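Long-range contacts in dehydratase, IlvD/Edd family (Caulobacter crescentus, PDB 5OYN), which catalyses the dehydration of D-xylonate, and with similar efficiency D-gluconate, to the corresponding 2-dehydro-3-deoxy sugar acids, using a [2Fe-2S] cluster and Mg(2+): residues R181-L186 with E194-R199; P162-W167 with P237-E242; T269-E274 with R350-V355; I153-L158 with V262-I267. All blocks are in the same frame, centred on the assembly; numbering follows the deposited sequence.

Contact 1: R181-L186 with E194-R199; sequences RSRRKL and EEFIDR
Two successive helices, 177-187 and 193-202, form a helical hairpin here, their short segments running antiparallel at 168° with axes 10.3 Å apart. Along 194-199 the first residue to meet the other helix is Phe196. Its CG lies anti to the backbone N (chi1 -163°), which sends the ring straight across the gap. Ser182 CB sits over one face of that ring, 3.7 Å from its centroid and only 18° off the normal, a CH-pi contact displaced toward the rim. Leu186 CB comes to the edge instead, 4.1 Å from Phe196 CD2, and Arg183 CG lies at another part of the rim, 3.9 Å from Phe196 CZ. One turn later Arg199, bent at chi3, lays its CD 3.7 Å from Ser182 OG, while that hydroxyl is weakly hydrogen-bonded to Val178 O of its own helix. The guanidinium of Arg183 turns to another chain, where Asp31 and the C-terminal carboxylate of His600 of the second subunit form salt bridges with it. No hydrogen bond joins the two segments, so the hairpin closes here through one aromatic ring and aliphatic carbon, while the charge of Arg183 serves the subunit interface.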
loop_
_atom_site.group_PDB
_atom_site.type_symbol
_atom_site.label_atom_id
_atom_site.label_comp_id
_atom_site.label_asym_id
_atom_site.label_seq_id
_atom_site.Cartn_x
_atom_site.Cartn_y
_atom_site.Cartn_z
ATOM N N ARG A 181 -22.385 9.032 -29.407
ATOM C CA ARG A 181 -23.695 8.481 -29.762
ATOM C C ARG A 181 -24.792 9.035 -28.866
ATOM O O ARG A 181 -25.933 9.182 -29.303
ATOM C CB ARG A 181 -23.706 6.948 -29.685
ATOM C CG ARG A 181 -22.569 6.278 -30.422
ATOM C CD ARG A 181 -22.858 4.844 -30.862
ATOM N NE ARG A 181 -22.040 4.537 -32.044
ATOM C CZ ARG A 181 -21.242 3.474 -32.176
ATOM N NH1 ARG A 181 -21.152 2.568 -31.198
ATOM N NH2 ARG A 181 -20.533 3.314 -33.297
ATOM N N SER A 182 -24.479 9.344 -27.617
ATOM C CA SER A 182 -25.519 9.837 -26.732
ATOM C C SER A 182 -25.794 11.310 -26.949
ATOM O O SER A 182 -26.894 11.766 -26.620
ATOM C CB SER A 182 -25.153 9.571 -25.266
ATOM O OG SER A 182 -25.448 8.220 -24.938
ATOM N N ARG A 183 -24.817 12.060 -27.477
ATOM C CA ARG A 183 -25.073 13.440 -27.881
ATOM C C ARG A 183 -26.132 13.501 -28.978
ATOM O O ARG A 183 -26.930 14.445 -29.026
ATOM C CB ARG A 183 -23.771 14.107 -28.342
ATOM C CG ARG A 183 -22.875 14.595 -27.205
ATOM C CD ARG A 183 -22.178 15.913 -27.530
ATOM N NE ARG A 183 -20.782 15.737 -27.937
ATOM C CZ ARG A 183 -19.783 16.587 -27.669
ATOM N NH1 ARG A 183 -19.989 17.704 -26.985
ATOM N NH2 ARG A 183 -18.558 16.324 -28.100
ATOM N N ARG A 184 -26.180 12.484 -29.840
ATOM C CA ARG A 184 -27.134 12.469 -30.939
ATOM C C ARG A 184 -28.527 12.075 -30.470
ATOM O O ARG A 184 -29.523 12.651 -30.922
ATOM C CB ARG A 184 -26.643 11.519 -32.032
ATOM C CG ARG A 184 -25.308 11.954 -32.614
ATOM C CD ARG A 184 -24.923 11.108 -33.799
ATOM N NE ARG A 184 -23.498 10.796 -33.808
ATOM C CZ ARG A 184 -23.014 9.559 -33.853
ATOM N NH1 ARG A 184 -23.848 8.520 -33.895
ATOM N NH2 ARG A 184 -21.699 9.362 -33.861
ATOM N N LYS A 185 -28.617 11.103 -29.566
ATOM C CA LYS A 185 -29.923 10.656 -29.100
ATOM C C LYS A 185 -30.557 11.658 -28.143
ATOM O O LYS A 185 -31.783 11.779 -28.099
ATOM C CB LYS A 185 -29.786 9.281 -28.457
ATOM C CG LYS A 185 -28.948 8.324 -29.293
ATOM C CD LYS A 185 -29.429 6.893 -29.144
ATOM C CE LYS A 185 -28.281 5.964 -28.760
ATOM N NZ LYS A 185 -27.861 5.088 -29.890
ATOM N N LEU A 186 -29.747 12.397 -27.389
ATOM C CA LEU A 186 -30.296 13.446 -26.539
ATOM C C LEU A 186 -30.832 14.604 -27.363
ATOM O O LEU A 186 -31.835 15.224 -26.983
ATOM C CB LEU A 186 -29.238 13.948 -25.564
ATOM C CG LEU A 186 -29.704 15.009 -24.572
ATOM C CD1 LEU A 186 -30.480 14.364 -23.426
ATOM C CD2 LEU A 186 -28.520 15.807 -24.039
ATOM N N GLU A 194 -30.392 11.977 -17.516
ATOM C CA GLU A 194 -29.823 10.998 -16.600
ATOM C C GLU A 194 -29.440 9.695 -17.293
ATOM O O GLU A 194 -28.438 9.087 -16.904
ATOM C CB GLU A 194 -30.777 10.727 -15.429
ATOM C CG GLU A 194 -30.166 9.880 -14.281
ATOM C CD GLU A 194 -29.149 10.634 -13.383
ATOM O OE1 GLU A 194 -28.816 11.813 -13.669
ATOM O OE2 GLU A 194 -28.679 10.028 -12.382
ATOM N N GLU A 195 -30.182 9.249 -18.315
ATOM C CA GLU A 195 -29.701 8.121 -19.116
ATOM C C GLU A 195 -28.340 8.429 -19.736
ATOM O O GLU A 195 -27.472 7.550 -19.818
ATOM C CB GLU A 195 -30.732 7.747 -20.190
ATOM C CG GLU A 195 -32.163 7.620 -19.630
ATOM C CD GLU A 195 -33.250 7.506 -20.704
ATOM O OE1 GLU A 195 -33.418 8.479 -21.470
ATOM O OE2 GLU A 195 -33.978 6.487 -20.741
ATOM N N PHE A 196 -28.124 9.685 -20.140
ATOM C CA PHE A 196 -26.838 10.096 -20.697
ATOM C C PHE A 196 -25.715 9.903 -19.683
ATOM O O PHE A 196 -24.655 9.357 -20.006
ATOM C CB PHE A 196 -26.925 11.553 -21.154
ATOM C CG PHE A 196 -25.821 11.981 -22.091
ATOM C CD1 PHE A 196 -24.488 11.903 -21.718
ATOM C CD2 PHE A 196 -26.126 12.506 -23.334
ATOM C CE1 PHE A 196 -23.492 12.308 -22.569
ATOM C CE2 PHE A 196 -25.129 12.924 -24.191
ATOM C CZ PHE A 196 -23.816 12.819 -23.813
ATOM N N ILE A 197 -25.925 10.356 -18.449
ATOM C CA ILE A 197 -24.891 10.183 -17.435
ATOM C C ILE A 197 -24.693 8.702 -17.120
ATOM O O ILE A 197 -23.566 8.249 -16.879
ATOM C CB ILE A 197 -25.241 10.999 -16.177
ATOM C CG1 ILE A 197 -25.282 12.493 -16.513
ATOM C CG2 ILE A 197 -24.244 10.723 -15.065
ATOM C CD1 ILE A 197 -25.539 13.379 -15.319
ATOM N N ASP A 198 -25.777 7.919 -17.161
ATOM C CA ASP A 198 -25.735 6.535 -16.693
ATOM C C ASP A 198 -25.172 5.587 -17.736
ATOM O O ASP A 198 -24.457 4.641 -17.381
ATOM C CB ASP A 198 -27.124 6.077 -16.241
ATOM C CG ASP A 198 -27.593 6.812 -14.993
ATOM O OD1 ASP A 198 -28.700 6.502 -14.480
ATOM O OD2 ASP A 198 -26.844 7.710 -14.528
ATOM N N ARG A 199 -25.482 5.822 -19.015
ATOM C CA ARG A 199 -24.787 5.109 -20.083
ATOM C C ARG A 199 -23.297 5.406 -20.058
ATOM O O ARG A 199 -22.473 4.518 -20.301
ATOM C CB ARG A 199 -25.358 5.484 -21.449
ATOM C CG ARG A 199 -26.828 5.204 -21.631
ATOM C CD ARG A 199 -27.400 6.040 -22.751
ATOM N NE ARG A 199 -27.806 5.201 -23.876
ATOM C CZ ARG A 199 -28.981 4.577 -23.950
ATOM N NH1 ARG A 199 -29.861 4.704 -22.962
ATOM N NH2 ARG A 199 -29.279 3.829 -25.010
#

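Contact 2: P162-W167 with P237-E242; sequences PMLDGW and PAPYRE
Leu164 is the side chain round which this contact is arranged, with two prolines and the edge of a tyrosine gathered about its branched end. Its CG is anti to the carbonyl carbon (chi1 -60°), and although the CB bond does not aim at 237-242, the tip swings nearer. There it runs alongside Pro239 in the opposite direction, Leu164 CG standing 3.8 Å from Pro239 CG. The CD2 branch of Leu164 reaches farther, meeting the edge of the Tyr240 ring near its plane, 3.7 Å from CE1. Pro237 CD covers the centre of one face of that same ring, so leucine at the rim and proline on the face hold the phenol from two directions. The type I turn from Pro237 to Tyr240 brings Pro239 and Tyr240 to the same leucine. Beside the apolar group lies a single hydrogen bond between the segments: Ala238 N donates to Pro162 O at 2.9 Å, meeting the oxygen in the carbonyl plane. Leu164 also packs on Leu164 of the third subunit, which extends the apolar group across an interface. The preceding Met163 lies near Cys210, a ligand of the [2Fe-2S] cluster. Segment 162-167 leaves strand 155-159 and segment 237-242 leads into helix 241-259, while helix 329-335 flanks both, its Glu330 accepting from Asp165 N and hydrogen-bonded to Tyr240 OH.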
loop_
_atom_site.group_PDB
_atom_site.type_symbol
_atom_site.label_atom_id
_atom_site.label_comp_id
_atom_site.label_asym_id
_atom_site.label_seq_id
_atom_site.Cartn_x
_atom_site.Cartn_y
_atom_site.Cartn_z
ATOM N N PRO A 162 -6.803 -1.738 -21.444
ATOM C CA PRO A 162 -8.131 -1.117 -21.400
ATOM C C PRO A 162 -8.997 -1.678 -20.268
ATOM O O PRO A 162 -8.694 -2.699 -19.646
ATOM C CB PRO A 162 -8.710 -1.480 -22.765
ATOM C CG PRO A 162 -8.143 -2.824 -23.017
ATOM C CD PRO A 162 -6.729 -2.780 -22.481
ATOM N N MET A 163 -10.102 -0.978 -20.015
ATOM C CA MET A 163 -11.107 -1.450 -19.076
ATOM C C MET A 163 -11.832 -2.671 -19.632
ATOM O O MET A 163 -11.690 -3.037 -20.803
ATOM C CB MET A 163 -12.126 -0.352 -18.786
ATOM C CG MET A 163 -11.605 0.750 -17.914
ATOM S SD MET A 163 -12.731 2.148 -17.844
ATOM C CE MET A 163 -12.998 2.511 -19.578
ATOM N N LEU A 164 -12.630 -3.304 -18.774
ATOM C CA LEU A 164 -13.463 -4.414 -19.212
ATOM C C LEU A 164 -14.590 -3.898 -20.109
ATOM O O LEU A 164 -14.822 -2.691 -20.219
ATOM C CB LEU A 164 -14.028 -5.154 -18.005
ATOM C CG LEU A 164 -12.996 -5.761 -17.057
ATOM C CD1 LEU A 164 -13.681 -6.311 -15.803
ATOM C CD2 LEU A 164 -12.198 -6.838 -17.773
ATOM N N ASP A 165 -15.289 -4.825 -20.768
ATOM C CA ASP A 165 -16.429 -4.438 -21.599
ATOM C C ASP A 165 -17.491 -3.762 -20.745
ATOM O O ASP A 165 -17.765 -4.181 -19.622
ATOM C CB ASP A 165 -17.072 -5.649 -22.288
ATOM C CG ASP A 165 -16.133 -6.408 -23.211
ATOM O OD1 ASP A 165 -15.091 -5.849 -23.651
ATOM O OD2 ASP A 165 -16.469 -7.590 -23.503
ATOM N N GLY A 166 -18.115 -2.727 -21.286
ATOM C CA GLY A 166 -19.224 -2.065 -20.623
ATOM C C GLY A 166 -20.524 -2.479 -21.285
ATOM O O GLY A 166 -20.571 -2.697 -22.499
ATOM N N TRP A 167 -21.574 -2.599 -20.472
ATOM C CA TRP A 167 -22.876 -3.049 -20.947
ATOM C C TRP A 167 -23.980 -2.155 -20.403
ATOM O O TRP A 167 -23.926 -1.710 -19.252
ATOM C CB TRP A 167 -23.147 -4.483 -20.542
ATOM C CG TRP A 167 -22.229 -5.482 -21.153
ATOM C CD1 TRP A 167 -21.014 -5.881 -20.678
ATOM C CD2 TRP A 167 -22.465 -6.244 -22.334
ATOM N NE1 TRP A 167 -20.476 -6.847 -21.494
ATOM C CE2 TRP A 167 -21.349 -7.081 -22.523
ATOM C CE3 TRP A 167 -23.508 -6.295 -23.256
ATOM C CZ2 TRP A 167 -21.248 -7.949 -23.598
ATOM C CZ3 TRP A 167 -23.406 -7.156 -24.321
ATOM C CH2 TRP A 167 -22.287 -7.975 -24.483
ATOM N N PRO A 237 -6.467 -6.487 -21.033
ATOM C CA PRO A 237 -7.240 -5.559 -20.195
ATOM C C PRO A 237 -6.629 -5.437 -18.802
ATOM O O PRO A 237 -6.166 -6.421 -18.216
ATOM C CB PRO A 237 -8.638 -6.198 -20.156
ATOM C CG PRO A 237 -8.692 -7.038 -21.414
ATOM C CD PRO A 237 -7.300 -7.600 -21.525
ATOM N N ALA A 238 -6.639 -4.214 -18.277
ATOM C CA ALA A 238 -6.002 -3.920 -16.994
ATOM C C ALA A 238 -6.325 -4.888 -15.844
ATOM O O ALA A 238 -5.396 -5.217 -15.087
ATOM C CB ALA A 238 -6.353 -2.481 -16.600
ATOM N N PRO A 239 -7.552 -5.365 -15.631
ATOM C CA PRO A 239 -7.784 -6.253 -14.482
ATOM C C PRO A 239 -7.510 -7.733 -14.700
ATOM O O PRO A 239 -7.676 -8.488 -13.737
ATOM C CB PRO A 239 -9.275 -6.034 -14.153
ATOM C CG PRO A 239 -9.770 -4.978 -15.112
ATOM C CD PRO A 239 -8.819 -4.931 -16.241
ATOM N N TYR A 240 -7.098 -8.187 -15.884
ATOM C CA TYR A 240 -6.716 -9.592 -16.044
ATOM C C TYR A 240 -5.410 -9.872 -15.317
ATOM O O TYR A 240 -4.532 -9.013 -15.212
ATOM C CB TYR A 240 -6.517 -9.962 -17.518
ATOM C CG TYR A 240 -7.756 -10.156 -18.351
ATOM C CD1 TYR A 240 -8.953 -9.541 -18.017
ATOM C CD2 TYR A 240 -7.713 -10.934 -19.502
ATOM C CE1 TYR A 240 -10.079 -9.690 -18.802
ATOM C CE2 TYR A 240 -8.828 -11.089 -20.305
ATOM C CZ TYR A 240 -10.017 -10.467 -19.947
ATOM O OH TYR A 240 -11.141 -10.622 -20.741
ATOM N N ARG A 241 -5.254 -11.099 -14.833
ATOM C CA ARG A 241 -3.985 -11.380 -14.167
ATOM C C ARG A 241 -2.854 -11.453 -15.181
ATOM O O ARG A 241 -1.697 -11.185 -14.830
ATOM C CB ARG A 241 -4.055 -12.659 -13.315
ATOM C CG ARG A 241 -4.539 -13.887 -14.026
ATOM C CD ARG A 241 -3.415 -14.857 -14.375
ATOM N NE ARG A 241 -4.016 -16.045 -14.983
ATOM C CZ ARG A 241 -3.839 -16.458 -16.238
ATOM N NH1 ARG A 241 -3.025 -15.818 -17.063
ATOM N NH2 ARG A 241 -4.474 -17.536 -16.666
ATOM N N GLU A 242 -3.177 -11.785 -16.439
ATOM C CA GLU A 242 -2.227 -11.707 -17.545
ATOM C C GLU A 242 -1.450 -10.398 -17.486
ATOM O O GLU A 242 -0.240 -10.381 -17.719
ATOM C CB GLU A 242 -2.939 -11.801 -18.889
ATOM C CG GLU A 242 -3.001 -13.170 -19.515
ATOM C CD GLU A 242 -3.800 -13.157 -20.824
ATOM O OE1 GLU A 242 -5.008 -13.486 -20.792
ATOM O OE2 GLU A 242 -3.223 -12.814 -21.887
#

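Contact 3: T269-E274 with R350-V355; sequences TKQAFE and RLHGDV
A histidine-carboxylate hydrogen bond, backed by a stacked amide, joins the N-terminal part of helix 270-282 to the loop that follows helix 337-347. His352 NE2 donates to Glu274 OE1 at 2.7 Å with an N-H...O angle of 147°. The oxygen lies close to the imidazole plane, whereas the donor approaches from above the carboxylate plane. Gln271, bent at chi2, folds its amide over the imidazole with the planes 11° apart, placing NE2 above the ring centre. Gln271 CB approaches His352 CD2 to 3.4 Å from the same face, while the backbone O of Gln271 lies at the ring edge, near its plane. Val355 CG1 also packs on Gln271 CB, at 3.8 Å, brought there by the type I turn from His352 to Val355. Thr269 is the N-cap, its OG1 accepting from Ala272 N. Asn275, next along helix 270-282, accepts from His352 N, while Leu351 packs against helix 337-347 and Phe273 against helix 289-299.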
loop_
_atom_site.group_PDB
_atom_site.type_symbol
_atom_site.label_atom_id
_atom_site.label_comp_id
_atom_site.label_asym_id
_atom_site.label_seq_id
_atom_site.Cartn_x
_atom_site.Cartn_y
_atom_site.Cartn_z
ATOM N N THR A 269 14.126 2.817 -35.604
ATOM C CA THR A 269 14.506 3.118 -36.969
ATOM C C THR A 269 13.279 3.552 -37.758
ATOM O O THR A 269 12.135 3.387 -37.322
ATOM C CB THR A 269 15.126 1.898 -37.636
ATOM O OG1 THR A 269 14.128 0.872 -37.772
ATOM C CG2 THR A 269 16.281 1.373 -36.826
ATOM N N LYS A 270 13.523 4.100 -38.948
ATOM C CA LYS A 270 12.410 4.449 -39.820
ATOM C C LYS A 270 11.580 3.221 -40.161
ATOM O O LYS A 270 10.357 3.325 -40.299
ATOM C CB LYS A 270 12.932 5.127 -41.086
ATOM C CG LYS A 270 11.930 5.235 -42.214
ATOM C CD LYS A 270 11.227 6.585 -42.226
ATOM C CE LYS A 270 10.366 6.754 -43.492
ATOM N NZ LYS A 270 10.136 8.199 -43.852
ATOM N N GLN A 271 12.208 2.050 -40.274
ATOM C CA GLN A 271 11.442 0.853 -40.606
ATOM C C GLN A 271 10.454 0.521 -39.501
ATOM O O GLN A 271 9.317 0.108 -39.773
ATOM C CB GLN A 271 12.367 -0.338 -40.838
ATOM C CG GLN A 271 13.583 -0.080 -41.693
ATOM C CD GLN A 271 13.971 -1.321 -42.466
ATOM O OE1 GLN A 271 14.388 -2.330 -41.884
ATOM N NE2 GLN A 271 13.810 -1.269 -43.785
ATOM N N ALA A 272 10.886 0.680 -38.241
ATOM C CA ALA A 272 10.012 0.414 -37.107
ATOM C C ALA A 272 8.812 1.342 -37.121
ATOM O O ALA A 272 7.679 0.903 -36.904
ATOM C CB ALA A 272 10.781 0.557 -35.798
ATOM N N PHE A 273 9.035 2.628 -37.389
ATOM C CA PHE A 273 7.905 3.545 -37.484
ATOM C C PHE A 273 6.974 3.174 -38.631
ATOM O O PHE A 273 5.759 3.359 -38.523
ATOM C CB PHE A 273 8.403 4.981 -37.630
ATOM C CG PHE A 273 8.949 5.574 -36.349
ATOM C CD1 PHE A 273 8.097 6.132 -35.403
ATOM C CD2 PHE A 273 10.317 5.582 -36.094
ATOM C CE1 PHE A 273 8.598 6.681 -34.227
ATOM C CE2 PHE A 273 10.831 6.134 -34.918
ATOM C CZ PHE A 273 9.970 6.675 -33.983
ATOM N N GLU A 274 7.508 2.639 -39.731
ATOM C CA GLU A 274 6.638 2.229 -40.829
ATOM C C GLU A 274 5.781 1.029 -40.435
ATOM O O GLU A 274 4.645 0.894 -40.914
ATOM C CB GLU A 274 7.466 1.909 -42.082
ATOM C CG GLU A 274 8.175 3.112 -42.719
ATOM C CD GLU A 274 8.890 2.774 -44.042
ATOM O OE1 GLU A 274 9.690 1.813 -44.045
ATOM O OE2 GLU A 274 8.649 3.463 -45.073
ATOM N N ARG A 350 3.607 -6.351 -45.853
ATOM C CA ARG A 350 3.506 -4.957 -45.430
ATOM C C ARG A 350 4.279 -4.646 -44.141
ATOM O O ARG A 350 4.161 -3.533 -43.622
ATOM C CB ARG A 350 2.047 -4.561 -45.252
ATOM C CG ARG A 350 1.134 -5.125 -46.303
ATOM C CD ARG A 350 1.261 -4.367 -47.610
ATOM N NE ARG A 350 1.325 -2.912 -47.451
ATOM C CZ ARG A 350 0.398 -2.074 -47.919
ATOM N NH1 ARG A 350 -0.677 -2.551 -48.549
ATOM N NH2 ARG A 350 0.535 -0.758 -47.748
ATOM N N LEU A 351 5.076 -5.580 -43.624
ATOM C CA LEU A 351 5.872 -5.348 -42.424
ATOM C C LEU A 351 7.344 -5.603 -42.707
ATOM O O LEU A 351 7.691 -6.580 -43.379
ATOM C CB LEU A 351 5.446 -6.270 -41.268
ATOM C CG LEU A 351 4.320 -5.871 -40.328
ATOM C CD1 LEU A 351 4.451 -6.661 -39.034
ATOM C CD2 LEU A 351 4.320 -4.372 -40.079
ATOM N N HIS A 352 8.210 -4.748 -42.168
ATOM C CA HIS A 352 9.633 -5.069 -42.086
ATOM C C HIS A 352 9.826 -6.047 -40.932
ATOM O O HIS A 352 9.956 -5.645 -39.770
ATOM C CB HIS A 352 10.468 -3.813 -41.891
ATOM C CG HIS A 352 10.195 -2.745 -42.894
ATOM N ND1 HIS A 352 10.400 -2.925 -44.247
ATOM C CD2 HIS A 352 9.740 -1.480 -42.746
ATOM C CE1 HIS A 352 10.078 -1.816 -44.888
ATOM N NE2 HIS A 352 9.677 -0.923 -44.000
ATOM N N GLY A 353 9.844 -7.339 -41.250
ATOM C CA GLY A 353 9.917 -8.375 -40.237
ATOM C C GLY A 353 11.268 -8.525 -39.567
ATOM O O GLY A 353 11.358 -9.238 -38.562
ATOM N N ASP A 354 12.311 -7.865 -40.073
ATOM C CA ASP A 354 13.664 -8.096 -39.580
ATOM C C ASP A 354 14.157 -7.011 -38.638
ATOM O O ASP A 354 15.361 -6.933 -38.384
ATOM C CB ASP A 354 14.644 -8.238 -40.744
ATOM C CG ASP A 354 14.874 -9.683 -41.130
ATOM O OD1 ASP A 354 14.456 -10.580 -40.358
ATOM O OD2 ASP A 354 15.472 -9.918 -42.207
ATOM N N VAL A 355 13.271 -6.189 -38.109
ATOM C CA VAL A 355 13.680 -5.160 -37.154
ATOM C C VAL A 355 13.925 -5.791 -35.785
ATOM O O VAL A 355 13.339 -6.820 -35.430
ATOM C CB VAL A 355 12.611 -4.051 -37.081
ATOM C CG1 VAL A 355 12.720 -3.137 -38.296
ATOM C CG2 VAL A 355 11.224 -4.651 -37.007
#

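Contact 4: I153-L158 with V262-I267; sequences IPAIVL and VKPLDI
The backbones come closest at Pro154 and Lys263, whose CA atoms are 4.1 Å apart, where the lead into strand 155-159 passes a short, loosely formed helical turn at 264-267. That strand is outermost, within this chain, in the parallel sheet and pairs with 130-135, so the contact joins its entrance to the turn after helix 241-259. Pro154 CA makes a CA-H...O contact with Val262 O at 3.4 Å, bent to 125° at the hydrogen. The same oxygen lies 3.3 Å from Pro154 CB. A second proline repays the approach in the other direction: Pro264 CD lies 3.1 Å from Ile153 O, and Pro264 CG reaches Ala155 CB at 4.2 Å. Asp266 OD2 accepts from Lys263 N, from above the carboxylate plane, while Lys263 NZ forms a salt bridge with Asp261. Between the two segments there is no hydrogen bond; each proline nitrogen lacks an N-H, and proline carbons rather than amide donors meet the two carbonyl oxygens, making this a buried fit of backbone and pyrrolidine rings.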
loop_
_atom_site.group_PDB
_atom_site.type_symbol
_atom_site.label_atom_id
_atom_site.label_comp_id
_atom_site.label_asym_id
_atom_site.label_seq_id
_atom_site.Cartn_x
_atom_site.Cartn_y
_atom_site.Cartn_z
ATOM N N ILE A 153 18.590 5.846 -22.787
ATOM C CA ILE A 153 19.042 4.724 -21.962
ATOM C C ILE A 153 18.083 3.576 -22.249
ATOM O O ILE A 153 16.954 3.834 -22.693
ATOM C CB ILE A 153 19.077 5.085 -20.468
ATOM C CG1 ILE A 153 17.770 5.742 -20.032
ATOM C CG2 ILE A 153 20.234 6.002 -20.155
ATOM C CD1 ILE A 153 17.523 5.639 -18.523
ATOM N N PRO A 154 18.469 2.317 -22.040
ATOM C CA PRO A 154 17.562 1.208 -22.382
ATOM C C PRO A 154 16.208 1.362 -21.698
ATOM O O PRO A 154 16.121 1.621 -20.495
ATOM C CB PRO A 154 18.313 -0.035 -21.895
ATOM C CG PRO A 154 19.739 0.390 -21.751
ATOM C CD PRO A 154 19.735 1.846 -21.452
ATOM N N ALA A 155 15.145 1.231 -22.494
ATOM C CA ALA A 155 13.780 1.513 -22.077
ATOM C C ALA A 155 12.868 0.377 -22.508
ATOM O O ALA A 155 13.216 -0.430 -23.369
ATOM C CB ALA A 155 13.277 2.824 -22.676
ATOM N N ILE A 156 11.685 0.322 -21.903
ATOM C CA ILE A 156 10.675 -0.660 -22.289
ATOM C C ILE A 156 9.333 -0.145 -21.794
ATOM O O ILE A 156 9.240 0.437 -20.707
ATOM C CB ILE A 156 11.031 -2.063 -21.738
ATOM C CG1 ILE A 156 10.194 -3.158 -22.376
ATOM C CG2 ILE A 156 10.960 -2.114 -20.201
ATOM C CD1 ILE A 156 10.550 -4.544 -21.804
ATOM N N VAL A 157 8.297 -0.305 -22.627
ATOM C CA VAL A 157 6.969 0.188 -22.281
ATOM C C VAL A 157 6.188 -0.925 -21.609
ATOM O O VAL A 157 6.232 -2.086 -22.041
ATOM C CB VAL A 157 6.217 0.707 -23.517
ATOM C CG1 VAL A 157 4.715 0.766 -23.237
ATOM C CG2 VAL A 157 6.741 2.080 -23.937
ATOM N N LEU A 158 5.482 -0.573 -20.534
ATOM C CA LEU A 158 4.498 -1.448 -19.916
ATOM C C LEU A 158 3.150 -0.762 -20.011
ATOM O O LEU A 158 2.976 0.339 -19.479
ATOM C CB LEU A 158 4.846 -1.762 -18.458
ATOM C CG LEU A 158 3.815 -2.663 -17.764
ATOM C CD1 LEU A 158 3.645 -4.008 -18.487
ATOM C CD2 LEU A 158 4.212 -2.876 -16.344
ATOM N N VAL A 262 20.690 -2.251 -25.031
ATOM C CA VAL A 262 19.744 -2.000 -26.125
ATOM C C VAL A 262 18.974 -0.713 -25.829
ATOM O O VAL A 262 17.989 -0.723 -25.087
ATOM C CB VAL A 262 18.786 -3.174 -26.324
ATOM C CG1 VAL A 262 17.832 -2.880 -27.467
ATOM C CG2 VAL A 262 19.544 -4.460 -26.546
ATOM N N LYS A 263 19.393 0.392 -26.448
ATOM C CA LYS A 263 18.808 1.720 -26.305
ATOM C C LYS A 263 17.639 1.938 -27.269
ATOM O O LYS A 263 17.469 1.196 -28.245
ATOM C CB LYS A 263 19.876 2.787 -26.553
ATOM C CG LYS A 263 20.984 2.830 -25.509
ATOM C CD LYS A 263 22.070 3.816 -25.927
ATOM C CE LYS A 263 23.237 3.794 -24.972
ATOM N NZ LYS A 263 23.372 2.422 -24.406
ATOM N N PRO A 264 16.795 2.945 -27.002
ATOM C CA PRO A 264 15.739 3.289 -27.973
ATOM C C PRO A 264 16.260 3.575 -29.375
ATOM O O PRO A 264 15.687 3.084 -30.359
ATOM C CB PRO A 264 15.083 4.533 -27.348
ATOM C CG PRO A 264 15.368 4.451 -25.910
ATOM C CD PRO A 264 16.634 3.663 -25.727
ATOM N N LEU A 265 17.329 4.371 -29.497
ATOM C CA LEU A 265 17.854 4.723 -30.815
ATOM C C LEU A 265 18.295 3.499 -31.617
ATOM O O LEU A 265 18.490 3.609 -32.830
ATOM C CB LEU A 265 19.015 5.719 -30.671
ATOM C CG LEU A 265 18.596 7.168 -30.374
ATOM C CD1 LEU A 265 19.777 8.073 -30.106
ATOM C CD2 LEU A 265 17.728 7.754 -31.489
ATOM N N ASP A 266 18.448 2.338 -30.976
ATOM C CA ASP A 266 18.698 1.105 -31.712
ATOM C C ASP A 266 17.412 0.490 -32.239
ATOM O O ASP A 266 17.444 -0.258 -33.224
ATOM C CB ASP A 266 19.418 0.088 -30.823
ATOM C CG ASP A 266 20.679 0.644 -30.194
ATOM O OD1 ASP A 266 21.191 1.678 -30.688
ATOM O OD2 ASP A 266 21.161 0.046 -29.205
ATOM N N ILE A 267 16.283 0.778 -31.594
ATOM C CA ILE A 267 15.017 0.151 -31.958
ATOM C C ILE A 267 14.229 1.014 -32.933
ATOM O O ILE A 267 13.657 0.505 -33.902
ATOM C CB ILE A 267 14.201 -0.139 -30.685
ATOM C CG1 ILE A 267 15.039 -0.944 -29.688
ATOM C CG2 ILE A 267 12.913 -0.872 -31.038
ATOM C CD1 ILE A 267 14.922 -2.452 -29.869
#

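All four contacts fall within the N-terminal dehydratase family region, yet they sample different parts of the chain. Contact 4 spans the longest stretch of sequence; contact 2 lies within that span, and contact 1 within that of contact 2. Contact 3 begins after contact 4 has closed. Contacts 3 and 4 have centres 16 Å apart and touch where Ala272 CB packs on Ile267 O, between consecutive helices 264-267 and 270-282. Strand 155-159 leads from contact 4 into contact 2, and helix 241-259 leads back from contact 2 toward contact 4; their centres are 27 Å apart. The centres of contacts 1 and 4 are 43 Å apart, on opposite sides of the chain's centre. Contacts 1 and 2 involve subunit interfaces of the tetramer, whereas contacts 3 and 4 join parts of one subunit.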